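Local coordinates for NTF2-like Protein (Anabaena variabilis ATCC 29413, PDB 3DMC), which is of unknown function but adopts the NTF2-like fold of the SnoaL-like family, whose cone-shaped domains often enclose a pocket for small molecules, at residues 2-5 with 6-10; 21-24 with 25-29. One frame throughout, in Å; residues are numbered along the deposited sequence.

Overall arrangement
Contacts 1 and 2 mark the two ends of helix 9-27, with about 26 Å between their centres and about 13 Å between their nearest atoms. They illustrate how a helix can be started and stopped by different chemistry. Contact 1 (2-5 with 6-10) is a surface contact, its centre about 21 Å from the centre of the chain, where polar side chains and a pair of aromatic rings organise a turn leading into the helix; Asp-8 and the N-terminal residues reach the second subunit. Contact 2 (21-24 with 25-29) is partly buried, its centre about 10 Å from that of the chain; backbone bonds dominate it, Leu-25 of an apolar pair packs on strand 75-85, and the polar remainder meets water.

Contact 1: 2-5 with 6-10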
loop_
_atom_site.group_PDB
_atom_site.type_symbol
_atom_site.label_atom_id
_atom_site.label_comp_id
_atom_site.label_asym_id
_atom_site.label_seq_id
_atom_site.Cartn_x
_atom_site.Cartn_y
_atom_site.Cartn_z
HETATM N N MSE A 2 4.626 -13.371 -11.028
HETATM C CA MSE A 2 3.859 -13.241 -12.262
HETATM C C MSE A 2 2.815 -14.352 -12.403
HETATM O O MSE A 2 1.739 -14.128 -12.966
HETATM C CB MSE A 2 4.795 -13.297 -13.477
HETATM C CG MSE A 2 4.098 -13.260 -14.787
HETATM SE SE MSE A 2 5.436 -12.865 -16.114
HETATM C CE MSE A 2 5.828 -11.047 -15.627
HETATM N N MSE A 3 3.161 -15.535 -11.895
HETATM C CA MSE A 3 2.382 -16.768 -12.189
HETATM C C MSE A 3 1.491 -17.265 -11.054
HETATM O O MSE A 3 1.886 -17.347 -9.889
HETATM C CB MSE A 3 3.276 -17.923 -12.657
HETATM C CG MSE A 3 2.381 -19.135 -13.059
HETATM SE SE MSE A 3 3.383 -20.708 -13.579
HETATM C CE MSE A 3 4.695 -19.785 -14.515
ATOM N N THR A 4 0.291 -17.658 -11.435
ATOM C CA THR A 4 -0.635 -18.272 -10.505
ATOM C C THR A 4 -1.274 -19.535 -11.107
ATOM O O THR A 4 -0.965 -19.954 -12.216
ATOM C CB THR A 4 -1.716 -17.283 -10.044
ATOM O OG1 THR A 4 -2.483 -17.839 -8.967
ATOM C CG2 THR A 4 -2.654 -16.906 -11.214
ATOM N N HIS A 5 -2.141 -20.128 -10.310
ATOM C CA HIS A 5 -2.683 -21.476 -10.569
ATOM C C HIS A 5 -3.705 -21.749 -9.503
ATOM O O HIS A 5 -3.710 -21.108 -8.455
ATOM C CB HIS A 5 -1.562 -22.523 -10.503
ATOM C CG HIS A 5 -1.989 -23.925 -10.819
ATOM N ND1 HIS A 5 -2.232 -24.873 -9.846
ATOM C CD2 HIS A 5 -2.168 -24.556 -12.005
ATOM C CE1 HIS A 5 -2.544 -26.020 -10.416
ATOM N NE2 HIS A 5 -2.512 -25.855 -11.729
ATOM N N TYR A 6 -4.585 -22.697 -9.769
ATOM C CA TYR A 6 -5.679 -22.924 -8.833
ATOM C C TYR A 6 -5.126 -23.329 -7.459
ATOM O O TYR A 6 -5.829 -23.246 -6.454
ATOM C CB TYR A 6 -6.739 -23.933 -9.353
ATOM C CG TYR A 6 -6.190 -25.298 -9.646
ATOM C CD1 TYR A 6 -5.979 -26.215 -8.630
ATOM C CD2 TYR A 6 -5.892 -25.677 -10.942
ATOM C CE1 TYR A 6 -5.452 -27.477 -8.889
ATOM C CE2 TYR A 6 -5.372 -26.931 -11.223
ATOM C CZ TYR A 6 -5.146 -27.836 -10.188
ATOM O OH TYR A 6 -4.617 -29.092 -10.473
ATOM N N SER A 7 -3.865 -23.756 -7.414
ATOM C CA SER A 7 -3.220 -24.223 -6.159
ATOM C C SER A 7 -2.671 -23.077 -5.320
ATOM O O SER A 7 -2.088 -23.285 -4.272
ATOM C CB SER A 7 -2.088 -25.215 -6.450
ATOM O OG SER A 7 -1.124 -24.690 -7.335
ATOM N N ASP A 8 -2.866 -21.868 -5.825
ATOM C CA ASP A 8 -2.458 -20.627 -5.117
ATOM C C ASP A 8 -3.403 -20.317 -3.924
ATOM O O ASP A 8 -4.380 -19.578 -4.025
ATOM C CB ASP A 8 -2.369 -19.480 -6.138
ATOM C CG ASP A 8 -1.577 -18.288 -5.633
ATOM O OD1 ASP A 8 -1.467 -18.142 -4.404
ATOM O OD2 ASP A 8 -1.137 -17.485 -6.496
ATOM N N ASN A 9 -3.073 -20.900 -2.781
ATOM C CA ASN A 9 -3.915 -20.859 -1.584
ATOM C C ASN A 9 -3.861 -19.467 -1.005
ATOM O O ASN A 9 -4.829 -18.962 -0.433
ATOM C CB ASN A 9 -3.365 -21.824 -0.525
ATOM C CG ASN A 9 -4.113 -21.784 0.779
ATOM O OD1 ASN A 9 -5.245 -22.282 0.877
ATOM N ND2 ASN A 9 -3.454 -21.253 1.828
ATOM N N THR A 10 -2.709 -18.846 -1.175
ATOM C CA THR A 10 -2.517 -17.491 -0.649
ATOM C C THR A 10 -3.545 -16.531 -1.275
ATOM O O THR A 10 -4.246 -15.804 -0.581
ATOM C CB THR A 10 -1.037 -17.028 -0.802
ATOM O OG1 THR A 10 -0.208 -17.837 0.075
ATOM C CG2 THR A 10 -0.880 -15.547 -0.486
#
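The side chains of His-5 and Tyr-6 run alongside each other in the same direction. The ring centroids are 3.9 Å apart and the planes inclined at 37°, an oblique pairing in which His-5 CE1 sits over one face of the tyrosine, toward its rim, 3.1 Å from Tyr-6 CE2. Tyrosine CG stands between the backbone N and the carbonyl carbon (chi1 60°), which brings its ring back over the imidazole. At the imidazole's edge, Ser-7 OG and His-5 ND1 share a hydrogen bond of 2.8 Å in which either could be the donor; Ser-7 N also points at His-5 ND1, at 3.1 Å, from well outside the ring plane. Together these probably restrain the ring's rotation. In the backbone, Asp-8 N bonds to His-5 O at 2.9 Å, closing a type I turn. Thr-4 crosses Asp-8 at about a right angle, and its OG1 donates to the anti side of Asp-8 OD2 at 2.8 Å. That oxygen also takes Met-2 N of the second subunit, while OD1 bonds to Leu-11 N. With an alanine here the carboxylate goes, which is likely to leave Leu-11 N uncapped and both Thr-4 OG1 and that Met-2 N without their acceptor. The arrangement is a beta turn running into an aspartate N-cap, here shared with the dimer contact.

Contact 2: 21-24 with 25-29; sequences FTQG and LATGE
Phe-21 and Leu-25 form the close-packed side of this last helical turn. Leu-25 CD1 touches Phe-21 CE2 at 3.6 Å. Leu-25 CG lies over one face of the ring. The phenylalanine's CG points anti to its own nitrogen (chi1 175°), swinging the ring round toward the leucine although its CB starts away from it. Leu-25 also packs on Ile-75 of strand 75-85, and Phe-18 meets the Phe-21 ring. Further along, where the chain turns back after the helix, Gly-24 CA approaches Glu-29 O at 3.4 Å in a CA-H...O contact. The other side is polar and wetter. There Gln-23 O receives two donors from opposite faces of its plane: Thr-27 N at 2.9 Å and Thr-27 OG1 at 2.6 Å. With chi1 at 71°, Thr-27 OG1 turns back to that carbonyl and also accepts from Glu-29 N at 3.2 Å, making an ST turn. A water links the same hydroxyl to Gln-23 NE2, 2.9 Å from the water oxygen, at the end of an extended side chain. Gly-28 N bonds to Gly-24 O at 2.8 Å, and Gly-28 itself takes the positive phi with which the chain leaves the helix. This is a glycine-terminated helix C-terminus, on the long helix that packs against the curved sheet of the NTF2-like fold.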
loop_
_atom_site.group_PDB
_atom_site.type_symbol
_atom_site.label_atom_id
_atom_site.label_comp_id
_atom_site.label_asym_id
_atom_site.label_seq_id
_atom_site.Cartn_x
_atom_site.Cartn_y
_atom_site.Cartn_z
ATOM N N PHE A 21 -14.237 -8.685 4.167
ATOM C CA PHE A 21 -13.813 -7.314 4.529
ATOM C C PHE A 21 -14.754 -6.313 3.830
ATOM O O PHE A 21 -15.271 -5.370 4.432
ATOM C CB PHE A 21 -12.353 -7.107 4.104
ATOM C CG PHE A 21 -11.833 -5.727 4.299
ATOM C CD1 PHE A 21 -11.386 -5.271 5.543
ATOM C CD2 PHE A 21 -11.684 -4.894 3.203
ATOM C CE1 PHE A 21 -10.843 -3.975 5.677
ATOM C CE2 PHE A 21 -11.145 -3.622 3.337
ATOM C CZ PHE A 21 -10.735 -3.169 4.542
ATOM N N THR A 22 -15.054 -6.609 2.573
ATOM C CA THR A 22 -15.988 -5.800 1.786
ATOM C C THR A 22 -17.336 -5.766 2.518
ATOM O O THR A 22 -17.944 -4.716 2.710
ATOM C CB THR A 22 -16.145 -6.363 0.345
ATOM O OG1 THR A 22 -14.907 -6.198 -0.360
ATOM C CG2 THR A 22 -17.300 -5.680 -0.433
ATOM N N GLN A 23 -17.770 -6.956 2.916
ATOM C CA GLN A 23 -19.076 -7.131 3.591
ATOM C C GLN A 23 -19.119 -6.365 4.933
ATOM O O GLN A 23 -20.107 -5.713 5.281
ATOM C CB GLN A 23 -19.362 -8.613 3.804
ATOM C CG GLN A 23 -20.652 -8.879 4.518
ATOM C CD GLN A 23 -20.973 -10.359 4.604
ATOM O OE1 GLN A 23 -20.299 -11.186 3.993
ATOM N NE2 GLN A 23 -22.020 -10.693 5.353
ATOM N N GLY A 24 -18.000 -6.396 5.649
ATOM C CA GLY A 24 -17.898 -5.711 6.918
ATOM C C GLY A 24 -17.987 -4.220 6.731
ATOM O O GLY A 24 -18.666 -3.509 7.467
ATOM N N LEU A 25 -17.316 -3.726 5.696
ATOM C CA LEU A 25 -17.336 -2.308 5.439
ATOM C C LEU A 25 -18.750 -1.869 5.070
ATOM O O LEU A 25 -19.193 -0.821 5.471
ATOM C CB LEU A 25 -16.425 -1.949 4.288
ATOM C CG LEU A 25 -14.944 -1.971 4.648
ATOM C CD1 LEU A 25 -14.167 -1.605 3.377
ATOM C CD2 LEU A 25 -14.679 -0.952 5.767
ATOM N N ALA A 26 -19.433 -2.676 4.265
ATOM C CA ALA A 26 -20.739 -2.250 3.696
ATOM C C ALA A 26 -21.846 -2.367 4.724
ATOM O O ALA A 26 -22.842 -1.662 4.671
ATOM C CB ALA A 26 -21.105 -3.074 2.456
ATOM N N THR A 27 -21.675 -3.291 5.650
ATOM C CA THR A 27 -22.782 -3.716 6.546
ATOM C C THR A 27 -22.526 -3.567 8.044
ATOM O O THR A 27 -23.460 -3.549 8.841
ATOM C CB THR A 27 -23.177 -5.198 6.324
ATOM O OG1 THR A 27 -22.155 -6.057 6.827
ATOM C CG2 THR A 27 -23.482 -5.484 4.851
ATOM N N GLY A 28 -21.261 -3.503 8.414
ATOM C CA GLY A 28 -20.830 -3.349 9.798
ATOM C C GLY A 28 -20.847 -4.664 10.553
ATOM O O GLY A 28 -20.646 -4.734 11.761
ATOM N N GLU A 29 -21.108 -5.721 9.808
ATOM C CA GLU A 29 -21.046 -7.086 10.350
ATOM C C GLU A 29 -19.705 -7.733 10.016
ATOM O O GLU A 29 -19.413 -8.060 8.859
ATOM C CB GLU A 29 -22.171 -7.947 9.782
ATOM C CG GLU A 29 -23.538 -7.401 10.072
ATOM C CD GLU A 29 -23.888 -7.549 11.525
ATOM O OE1 GLU A 29 -23.402 -8.519 12.154
ATOM O OE2 GLU A 29 -24.642 -6.695 12.044
HETATM O O HOH W 1 -23.513 -8.598 6.621
#